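Side-chain contacts in isatin hydrolase (Ralstonia solanacearum, PDB 5NMP), which hydrolyses isatin as a manganese-dependent bacterial enzyme of the cyclase family, whose members are generally assigned arylformamidase activity: residues I56-A61 with A65-N70; V111-S116 with Q133-R138; A117-N122 with F150-S155. All coordinates share one frame; numbering follows the deposited sequence.

In the fold
Interaction 1 lies out on a beta hairpin, with its centre 32 Å from that of the chain, where the second subunit packs against it; interactions 2 and 3 belong to the body of the molecule. The gap from interaction 1 is about 32 Å to interaction 2 and about 23 Å to interaction 3, between nearest atoms. Interactions 2 and 3 touch through neighbouring strands of the mixed sheet: Ile113 O lies 2.9 Å from Arg151 N, and Ala115 N lies 2.9 Å from Arg151 O, both probable hydrogen bonds. In interaction 3 the side chain of Trp154 lies about 14 Å from the bound manganese and about 10 Å from that of manganese-binding Gln228.

Interaction 1 (I56-A61 with A65-N70); sequences ISHYDA and AWYWNN
Trp66 O takes two hydrogen bonds from segment 56-61, Tyr59 N at 3.0 Å and Ser57 OG at 3.2 Å, which arrive from opposite faces of the carbonyl plane. Further along, Ile56 N gives Trp68 O a bond of 2.9 Å, while the return bond from Trp68 N to Ser57 O is weak.

On the tryptophan side, CD1 of Ile56 sits 3.9 Å from the centroid of the Trp68 five-membered ring, almost on the ring normal. With its chi2 extended (179°), the isoleucine also carries CD1 on to the amide of Asn70, whose OD1 is hydrogen-bonded to Gln49 N of the second subunit; Ile56 CG2 lies 3.5 Å from Trp68 NE1. The other side holds an aromatic cluster: His58 turns its edge to the face of Tyr67, an offset edge-to-face pair with planes at 88°, and CB of Tyr67 lies over one face of the Tyr59 ring, 3.5 Å from CZ. Both tyrosine hydroxyls bond to the second subunit, Tyr59 OH to Ala85 O and Tyr67 OH to Gly252 O.

Ile56 and Ser57 both face Trp68, making a classic beta bulge in an antiparallel hairpin whose sheet runs on into the second subunit at Asn70.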
loop_
_atom_site.group_PDB
_atom_site.type_symbol
_atom_site.label_atom_id
_atom_site.label_comp_id
_atom_site.label_asym_id
_atom_site.label_seq_id
_atom_site.Cartn_x
_atom_site.Cartn_y
_atom_site.Cartn_z
ATOM N N ILE A 56 0.571 20.260 -9.382
ATOM C CA ILE A 56 1.417 21.283 -8.774
ATOM C C ILE A 56 2.375 21.870 -9.812
ATOM O O ILE A 56 2.521 23.087 -9.924
ATOM C CB ILE A 56 2.235 20.726 -7.588
ATOM C CG1 ILE A 56 1.335 19.965 -6.615
ATOM C CG2 ILE A 56 2.965 21.847 -6.867
ATOM C CD1 ILE A 56 2.080 19.376 -5.435
ATOM N N SER A 57 3.029 20.990 -10.565
ATOM C CA SER A 57 3.928 21.405 -11.636
ATOM C C SER A 57 4.076 20.291 -12.670
ATOM O O SER A 57 3.840 19.122 -12.367
ATOM C CB SER A 57 5.297 21.791 -11.075
ATOM O OG SER A 57 5.987 20.652 -10.590
ATOM N N HIS A 58 4.468 20.658 -13.887
ATOM C CA HIS A 58 4.631 19.692 -14.968
ATOM C C HIS A 58 5.826 20.070 -15.838
ATOM O O HIS A 58 5.668 20.421 -17.009
ATOM C CB HIS A 58 3.355 19.612 -15.813
ATOM C CG HIS A 58 3.371 18.525 -16.844
ATOM N ND1 HIS A 58 3.438 17.188 -16.517
ATOM C CD2 HIS A 58 3.321 18.579 -18.196
ATOM C CE1 HIS A 58 3.432 16.465 -17.623
ATOM N NE2 HIS A 58 3.360 17.285 -18.656
ATOM N N TYR A 59 7.016 19.996 -15.246
ATOM C CA TYR A 59 8.263 20.384 -15.906
ATOM C C TYR A 59 8.150 21.781 -16.518
ATOM O O TYR A 59 8.567 22.005 -17.655
ATOM C CB TYR A 59 8.648 19.367 -16.987
ATOM C CG TYR A 59 8.254 17.935 -16.681
ATOM C CD1 TYR A 59 8.969 17.174 -15.765
ATOM C CD2 TYR A 59 7.175 17.340 -17.325
ATOM C CE1 TYR A 59 8.612 15.863 -15.491
ATOM C CE2 TYR A 59 6.811 16.032 -17.058
ATOM C CZ TYR A 59 7.534 15.298 -16.141
ATOM O OH TYR A 59 7.171 13.997 -15.873
ATOM N N ASP A 60 7.578 22.712 -15.761
ATOM C CA ASP A 60 7.333 24.061 -16.258
ATOM C C ASP A 60 7.725 25.122 -15.235
ATOM O O ASP A 60 8.495 24.853 -14.319
ATOM C CB ASP A 60 5.863 24.223 -16.650
ATOM C CG ASP A 60 4.910 23.698 -15.591
ATOM O OD1 ASP A 60 5.305 23.613 -14.408
ATOM O OD2 ASP A 60 3.757 23.373 -15.944
ATOM N N ALA A 61 7.185 26.328 -15.394
ATOM C CA ALA A 61 7.530 27.454 -14.531
ATOM C C ALA A 61 7.302 27.159 -13.045
ATOM O O ALA A 61 8.048 27.643 -12.192
ATOM C CB ALA A 61 6.745 28.687 -14.946
ATOM N N ALA A 65 11.987 21.020 -13.321
ATOM C CA ALA A 65 12.611 19.714 -13.512
ATOM C C ALA A 65 11.774 18.563 -12.961
ATOM O O ALA A 65 12.191 17.405 -13.020
ATOM C CB ALA A 65 13.989 19.704 -12.879
ATOM N N TRP A 66 10.593 18.872 -12.437
ATOM C CA TRP A 66 9.784 17.850 -11.785
ATOM C C TRP A 66 8.286 17.966 -12.066
ATOM O O TRP A 66 7.803 18.981 -12.570
ATOM C CB TRP A 66 10.025 17.880 -10.273
ATOM C CG TRP A 66 9.819 19.227 -9.655
ATOM C CD1 TRP A 66 8.669 19.709 -9.103
ATOM C CD2 TRP A 66 10.794 20.269 -9.526
ATOM N NE1 TRP A 66 8.867 20.986 -8.635
ATOM C CE2 TRP A 66 10.164 21.353 -8.884
ATOM C CE3 TRP A 66 12.139 20.390 -9.890
ATOM C CZ2 TRP A 66 10.833 22.544 -8.599
ATOM C CZ3 TRP A 66 12.801 21.572 -9.606
ATOM C CH2 TRP A 66 12.147 22.633 -8.968
ATOM N N TYR A 67 7.566 16.900 -11.731
ATOM C CA TYR A 67 6.121 16.825 -11.904
ATOM C C TYR A 67 5.507 16.093 -10.718
ATOM O O TYR A 67 5.994 15.035 -10.330
ATOM C CB TYR A 67 5.773 16.117 -13.217
ATOM C CG TYR A 67 4.428 15.420 -13.223
ATOM C CD1 TYR A 67 3.243 16.148 -13.227
ATOM C CD2 TYR A 67 4.344 14.032 -13.242
ATOM C CE1 TYR A 67 2.013 15.514 -13.236
ATOM C CE2 TYR A 67 3.121 13.391 -13.254
ATOM C CZ TYR A 67 1.957 14.137 -13.250
ATOM O OH TYR A 67 0.734 13.506 -13.262
ATOM N N TRP A 68 4.454 16.664 -10.137
ATOM C CA TRP A 68 3.769 16.051 -8.993
ATOM C C TRP A 68 2.410 16.694 -8.711
ATOM O O TRP A 68 2.131 17.807 -9.160
ATOM C CB TRP A 68 4.642 16.105 -7.729
ATOM C CG TRP A 68 5.136 17.474 -7.330
ATOM C CD1 TRP A 68 5.118 18.613 -8.084
ATOM C CD2 TRP A 68 5.724 17.838 -6.074
ATOM N NE1 TRP A 68 5.659 19.660 -7.377
ATOM C CE2 TRP A 68 6.036 19.211 -6.140
ATOM C CE3 TRP A 68 6.014 17.137 -4.899
ATOM C CZ2 TRP A 68 6.624 19.895 -5.079
ATOM C CZ3 TRP A 68 6.599 17.820 -3.846
ATOM C CH2 TRP A 68 6.897 19.184 -3.944
ATOM N N ASN A 69 1.574 15.981 -7.958
ATOM C CA ASN A 69 0.201 16.411 -7.692
ATOM C C ASN A 69 -0.136 16.502 -6.206
ATOM O O ASN A 69 0.539 15.907 -5.366
ATOM C CB ASN A 69 -0.797 15.450 -8.354
ATOM C CG ASN A 69 -0.548 15.270 -9.841
ATOM O OD1 ASN A 69 -1.033 16.048 -10.662
ATOM N ND2 ASN A 69 0.195 14.230 -10.194
ATOM N N ASN A 70 -1.188 17.256 -5.899
ATOM C CA ASN A 70 -1.890 17.146 -4.623
ATOM C C ASN A 70 -3.200 16.403 -4.856
ATOM O O ASN A 70 -3.779 16.506 -5.937
ATOM C CB ASN A 70 -2.170 18.520 -4.015
ATOM C CG ASN A 70 -0.928 19.191 -3.479
ATOM O OD1 ASN A 70 -0.044 18.539 -2.924
ATOM N ND2 ASN A 70 -0.857 20.506 -3.634
#

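Interaction 2 (V111-S116 with Q133-R138); sequences VVIDAS and QAWEQR
The indole of Trp135 lies against strand 111-114 with one face turned to Ile113, whose CD1 stands over the five-membered ring, 3.5 Å from its centroid and 12° off the normal. The contact is a CH-pi one. Two successive bends in the isoleucine side chain fold its tip over the indole. Trp135 itself leaves the helix with CG anti to the backbone N (chi1 -177°), which carries the ring across to the sheet.

At the six-membered end, CH2 of Trp135 meets Val111 CB at 3.8 Å, an oblique approach. The polar end of the indole is held loosely: NE1 gives Val112 O a weak and bent hydrogen bond of 3.3 Å. A water near the ring plane also accepts weakly from NE1, and takes a bond of 3.2 Å from Asp114 N, linking the helix to the end of the strand.

His139 adds an edge-to-face contact to Trp135, and Ile142 packs on it as well. The axes of segments 111-114 and 133-138 come within 10.2 Å, at an angle of 117°: this is helix-on-sheet packing in an alpha/beta layer, with helix 129-139 lying on the mixed sheet before the chain enters strand 147-151.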
loop_
_atom_site.group_PDB
_atom_site.type_symbol
_atom_site.label_atom_id
_atom_site.label_comp_id
_atom_site.label_asym_id
_atom_site.label_seq_id
_atom_site.Cartn_x
_atom_site.Cartn_y
_atom_site.Cartn_z
ATOM N N VAL A 111 -9.114 -17.322 -0.606
ATOM C CA VAL A 111 -9.918 -18.189 -1.451
ATOM C C VAL A 111 -10.831 -17.310 -2.290
ATOM O O VAL A 111 -11.213 -16.219 -1.866
ATOM C CB VAL A 111 -10.752 -19.196 -0.635
ATOM C CG1 VAL A 111 -9.838 -20.095 0.178
ATOM C CG2 VAL A 111 -11.741 -18.472 0.269
ATOM N N VAL A 112 -11.167 -17.773 -3.487
ATOM C CA VAL A 112 -12.007 -16.987 -4.382
ATOM C C VAL A 112 -13.310 -17.715 -4.692
ATOM O O VAL A 112 -13.299 -18.820 -5.230
ATOM C CB VAL A 112 -11.273 -16.661 -5.695
ATOM C CG1 VAL A 112 -12.166 -15.847 -6.613
ATOM C CG2 VAL A 112 -9.975 -15.916 -5.407
ATOM N N ILE A 113 -14.430 -17.090 -4.345
ATOM C CA ILE A 113 -15.751 -17.663 -4.595
ATOM C C ILE A 113 -16.379 -17.034 -5.832
ATOM O O ILE A 113 -16.743 -15.858 -5.812
ATOM C CB ILE A 113 -16.702 -17.458 -3.392
ATOM C CG1 ILE A 113 -15.981 -17.741 -2.070
ATOM C CG2 ILE A 113 -17.952 -18.310 -3.541
ATOM C CD1 ILE A 113 -15.458 -19.145 -1.939
ATOM N N ASP A 114 -16.511 -17.812 -6.904
ATOM C CA ASP A 114 -17.040 -17.288 -8.162
ATOM C C ASP A 114 -18.557 -17.408 -8.257
ATOM O O ASP A 114 -19.101 -18.511 -8.352
ATOM C CB ASP A 114 -16.400 -18.001 -9.353
ATOM C CG ASP A 114 -16.901 -17.471 -10.687
ATOM O OD1 ASP A 114 -17.230 -16.267 -10.764
ATOM O OD2 ASP A 114 -16.971 -18.255 -11.658
ATOM N N ALA A 115 -19.232 -16.262 -8.251
ATOM C CA ALA A 115 -20.683 -16.218 -8.375
ATOM C C ALA A 115 -21.113 -15.289 -9.506
ATOM O O ALA A 115 -22.232 -14.781 -9.508
ATOM C CB ALA A 115 -21.311 -15.776 -7.065
ATOM N N SER A 116 -20.218 -15.075 -10.466
ATOM C CA SER A 116 -20.465 -14.129 -11.551
ATOM C C SER A 116 -21.672 -14.513 -12.416
ATOM O O SER A 116 -22.418 -13.643 -12.863
ATOM C CB SER A 116 -19.215 -13.991 -12.426
ATOM O OG SER A 116 -18.735 -15.255 -12.846
ATOM N N GLN A 133 -20.860 -24.219 1.177
ATOM C CA GLN A 133 -20.572 -25.623 1.468
ATOM C C GLN A 133 -20.439 -26.460 0.199
ATOM O O GLN A 133 -19.723 -27.462 0.180
ATOM C CB GLN A 133 -21.654 -26.213 2.374
ATOM C CG GLN A 133 -21.583 -25.730 3.813
ATOM C CD GLN A 133 -22.683 -26.313 4.683
ATOM O OE1 GLN A 133 -23.780 -26.609 4.205
ATOM N NE2 GLN A 133 -22.391 -26.483 5.968
ATOM N N ALA A 134 -21.135 -26.052 -0.858
ATOM C CA ALA A 134 -21.016 -26.718 -2.148
ATOM C C ALA A 134 -19.667 -26.396 -2.783
ATOM O O ALA A 134 -19.073 -27.230 -3.466
ATOM C CB ALA A 134 -22.150 -26.307 -3.070
ATOM N N TRP A 135 -19.195 -25.175 -2.547
ATOM C CA TRP A 135 -17.895 -24.730 -3.037
ATOM C C TRP A 135 -16.778 -25.573 -2.432
ATOM O O TRP A 135 -15.852 -25.984 -3.131
ATOM C CB TRP A 135 -17.686 -23.247 -2.715
ATOM C CG TRP A 135 -16.399 -22.670 -3.233
ATOM C CD1 TRP A 135 -16.209 -22.027 -4.423
ATOM C CD2 TRP A 135 -15.127 -22.666 -2.569
ATOM N NE1 TRP A 135 -14.899 -21.631 -4.544
ATOM C CE2 TRP A 135 -14.213 -22.012 -3.420
ATOM C CE3 TRP A 135 -14.671 -23.157 -1.341
ATOM C CZ2 TRP A 135 -12.873 -21.836 -3.082
ATOM C CZ3 TRP A 135 -13.340 -22.983 -1.008
ATOM C CH2 TRP A 135 -12.457 -22.327 -1.874
ATOM N N GLU A 136 -16.880 -25.835 -1.130
ATOM C CA GLU A 136 -15.892 -26.648 -0.425
ATOM C C GLU A 136 -15.878 -28.091 -0.917
ATOM O O GLU A 136 -14.845 -28.755 -0.865
ATOM C CB GLU A 136 -16.148 -26.623 1.083
ATOM C CG GLU A 136 -15.707 -25.342 1.769
ATOM C CD GLU A 136 -15.813 -25.423 3.282
ATOM O OE1 GLU A 136 -16.623 -26.235 3.781
ATOM O OE2 GLU A 136 -15.082 -24.677 3.970
ATOM N N GLN A 137 -17.024 -28.576 -1.386
ATOM C CA GLN A 137 -17.112 -29.933 -1.918
ATOM C C GLN A 137 -16.318 -30.071 -3.210
ATOM O O GLN A 137 -15.928 -31.173 -3.596
ATOM C CB GLN A 137 -18.571 -30.330 -2.153
ATOM C CG GLN A 137 -19.355 -30.548 -0.873
ATOM C CD GLN A 137 -18.661 -31.512 0.073
ATOM O OE1 GLN A 137 -18.255 -32.608 -0.324
ATOM N NE2 GLN A 137 -18.511 -31.104 1.329
ATOM N N ARG A 138 -16.074 -28.941 -3.869
ATOM C CA ARG A 138 -15.321 -28.923 -5.115
ATOM C C ARG A 138 -13.858 -28.529 -4.907
ATOM O O ARG A 138 -12.971 -29.050 -5.582
ATOM C CB ARG A 138 -15.980 -27.968 -6.116
ATOM C CG ARG A 138 -17.233 -28.520 -6.785
ATOM C CD ARG A 138 -17.925 -27.466 -7.642
ATOM N NE ARG A 138 -18.613 -26.462 -6.831
ATOM C CZ ARG A 138 -18.544 -25.151 -7.039
ATOM N NH1 ARG A 138 -17.815 -24.672 -8.039
ATOM N NH2 ARG A 138 -19.205 -24.316 -6.245
HETATM O O HOH W 1 -15.491 -20.811 -7.447
#

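Interaction 3 (A117-N122 with F150-S155); sequences AQVREN and FRTDWS
Val119 and Thr152 bring the two backbones nearest, their CA atoms 6.3 Å apart, where short helix 116-119 passes the loop that follows strand 147-151. The setting is the end of two neighbouring parallel strands in the mixed sheet: helix 116-119 follows strand 107-114, and the loop leaves the adjacent strand.

Val119 carries the contact and divides it between its two methyls. CG2 meets the methyl of Thr152, CG2 to CG2 at 3.8 Å, the two side chains crossing at a slant. The other methyl, CG1, stands anti to the backbone N (chi1 177°) and reaches the benzo edge of Trp154, close to the ring plane and 3.9 Å from both CE3 and CZ3. The tryptophan thus offers this valine an edge, and no hydrogen bond crosses between the segments.

Around Thr152, packing and polar contacts combine. Its CG2 also lies over the centre of the Phe150 ring, 3.6 Å above the plane, so one methyl touches both that ring and Val119. Its OG1, lying between the backbone N and the carbonyl carbon (chi1 56°), accepts a weak bond from Trp154 N. Glu197 OE1 receives the backbone N-H groups of both Thr152 and Asp153. Trp154 is fixed on its polar side by a bond from NE1 to Phe164 O, and Arg157 makes a cation-pi contact with its ring.

Beside Ser116, Arg151 at the end of its strand forms a salt bridge with Asp153. The carboxylate oxygen lies in the guanidinium plane, yet the arginine meets it from above the carboxylate plane, 36° out: Arg151 NE to Asp153 OD1, 3.1 Å.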
loop_
_atom_site.group_PDB
_atom_site.type_symbol
_atom_site.label_atom_id
_atom_site.label_comp_id
_atom_site.label_asym_id
_atom_site.label_seq_id
_atom_site.Cartn_x
_atom_site.Cartn_y
_atom_site.Cartn_z
ATOM N N ALA A 117 -21.863 -15.808 -12.643
ATOM C CA ALA A 117 -22.988 -16.277 -13.446
ATOM C C ALA A 117 -24.323 -16.022 -12.746
ATOM O O ALA A 117 -25.327 -15.730 -13.393
ATOM C CB ALA A 117 -22.834 -17.753 -13.759
ATOM N N GLN A 118 -24.322 -16.129 -11.420
ATOM C CA GLN A 118 -25.533 -15.937 -10.630
ATOM C C GLN A 118 -25.919 -14.466 -10.556
ATOM O O GLN A 118 -27.094 -14.116 -10.669
ATOM C CB GLN A 118 -25.352 -16.500 -9.215
ATOM C CG GLN A 118 -25.349 -18.024 -9.131
ATOM C CD GLN A 118 -24.056 -18.647 -9.626
ATOM O OE1 GLN A 118 -23.063 -17.955 -9.859
ATOM N NE2 GLN A 118 -24.063 -19.964 -9.790
ATOM N N VAL A 119 -24.919 -13.613 -10.361
ATOM C CA VAL A 119 -25.128 -12.173 -10.254
ATOM C C VAL A 119 -25.533 -11.588 -11.606
ATOM O O VAL A 119 -26.231 -10.574 -11.684
ATOM C CB VAL A 119 -23.859 -11.477 -9.722
ATOM C CG1 VAL A 119 -24.039 -9.968 -9.669
ATOM C CG2 VAL A 119 -23.513 -12.022 -8.341
ATOM N N ARG A 120 -25.117 -12.255 -12.674
ATOM C CA ARG A 120 -25.474 -11.838 -14.019
ATOM C C ARG A 120 -26.981 -11.934 -14.244
ATOM O O ARG A 120 -27.537 -11.231 -15.089
ATOM C CB ARG A 120 -24.726 -12.689 -15.045
ATOM C CG ARG A 120 -24.572 -12.037 -16.403
ATOM C CD ARG A 120 -23.332 -12.554 -17.117
ATOM N NE ARG A 120 -23.356 -14.003 -17.301
ATOM C CZ ARG A 120 -22.330 -14.808 -17.040
ATOM N NH1 ARG A 120 -21.189 -14.309 -16.579
ATOM N NH2 ARG A 120 -22.445 -16.115 -17.239
ATOM N N GLU A 121 -27.640 -12.798 -13.474
ATOM C CA GLU A 121 -29.078 -13.008 -13.610
ATOM C C GLU A 121 -29.866 -12.448 -12.430
ATOM O O GLU A 121 -31.096 -12.481 -12.428
ATOM C CB GLU A 121 -29.382 -14.500 -13.774
ATOM C CG GLU A 121 -28.919 -15.071 -15.099
ATOM C CD GLU A 121 -29.470 -14.298 -16.284
ATOM O OE1 GLU A 121 -30.697 -14.056 -16.324
ATOM O OE2 GLU A 121 -28.673 -13.925 -17.172
ATOM N N ASN A 122 -29.153 -11.940 -11.429
ATOM C CA ASN A 122 -29.789 -11.336 -10.263
ATOM C C ASN A 122 -28.832 -10.406 -9.528
ATOM O O ASN A 122 -27.884 -10.852 -8.886
ATOM C CB ASN A 122 -30.306 -12.412 -9.309
ATOM C CG ASN A 122 -31.012 -11.831 -8.097
ATOM O OD1 ASN A 122 -31.368 -10.651 -8.074
ATOM N ND2 ASN A 122 -31.228 -12.662 -7.084
ATOM N N PHE A 150 -15.095 -12.485 -2.802
ATOM C CA PHE A 150 -16.374 -12.702 -3.468
ATOM C C PHE A 150 -16.336 -12.180 -4.905
ATOM O O PHE A 150 -16.537 -10.989 -5.140
ATOM C CB PHE A 150 -17.486 -12.010 -2.669
ATOM C CG PHE A 150 -18.880 -12.351 -3.118
ATOM C CD1 PHE A 150 -19.142 -13.518 -3.819
ATOM C CD2 PHE A 150 -19.935 -11.496 -2.830
ATOM C CE1 PHE A 150 -20.432 -13.824 -4.225
ATOM C CE2 PHE A 150 -21.225 -11.795 -3.235
ATOM C CZ PHE A 150 -21.475 -12.962 -3.934
ATOM N N ARG A 151 -16.079 -13.067 -5.862
ATOM C CA ARG A 151 -16.034 -12.672 -7.269
ATOM C C ARG A 151 -17.426 -12.579 -7.886
ATOM O O ARG A 151 -18.187 -13.547 -7.873
ATOM C CB ARG A 151 -15.191 -13.647 -8.088
ATOM C CG ARG A 151 -15.185 -13.296 -9.560
ATOM C CD ARG A 151 -14.595 -14.382 -10.427
ATOM N NE ARG A 151 -14.812 -14.075 -11.837
ATOM C CZ ARG A 151 -14.704 -14.955 -12.824
ATOM N NH1 ARG A 151 -14.375 -16.214 -12.563
ATOM N NH2 ARG A 151 -14.929 -14.575 -14.075
ATOM N N THR A 152 -17.745 -11.415 -8.445
ATOM C CA THR A 152 -19.062 -11.168 -9.020
ATOM C C THR A 152 -18.991 -10.535 -10.408
ATOM O O THR A 152 -20.023 -10.310 -11.039
ATOM C CB THR A 152 -19.893 -10.246 -8.117
ATOM O OG1 THR A 152 -19.169 -9.029 -7.896
ATOM C CG2 THR A 152 -20.179 -10.914 -6.778
ATOM N N ASP A 153 -17.775 -10.243 -10.868
ATOM C CA ASP A 153 -17.538 -9.515 -12.122
ATOM C C ASP A 153 -18.177 -8.125 -12.116
ATOM O O ASP A 153 -18.368 -7.514 -13.167
ATOM C CB ASP A 153 -18.045 -10.317 -13.330
ATOM C CG ASP A 153 -17.033 -11.336 -13.823
ATOM O OD1 ASP A 153 -16.031 -11.578 -13.115
ATOM O OD2 ASP A 153 -17.242 -11.901 -14.919
ATOM N N TRP A 154 -18.484 -7.622 -10.925
ATOM C CA TRP A 154 -19.102 -6.310 -10.771
ATOM C C TRP A 154 -18.148 -5.185 -11.169
ATOM O O TRP A 154 -18.581 -4.091 -11.532
ATOM C CB TRP A 154 -19.566 -6.112 -9.327
ATOM C CG TRP A 154 -20.582 -5.033 -9.162
ATOM C CD1 TRP A 154 -20.346 -3.714 -8.900
ATOM C CD2 TRP A 154 -22.003 -5.178 -9.243
ATOM N NE1 TRP A 154 -21.535 -3.029 -8.815
ATOM C CE2 TRP A 154 -22.568 -3.906 -9.021
ATOM C CE3 TRP A 154 -22.854 -6.262 -9.482
ATOM C CZ2 TRP A 154 -23.946 -3.687 -9.031
ATOM C CZ3 TRP A 154 -24.222 -6.043 -9.491
ATOM C CH2 TRP A 154 -24.754 -4.766 -9.266
ATOM N N SER A 155 -16.851 -5.465 -11.103
ATOM C CA SER A 155 -15.822 -4.482 -11.431
ATOM C C SER A 155 -15.893 -4.004 -12.881
ATOM O O SER A 155 -15.328 -2.966 -13.225
ATOM C CB SER A 155 -14.433 -5.063 -11.151
ATOM O OG SER A 155 -14.240 -6.274 -11.864
#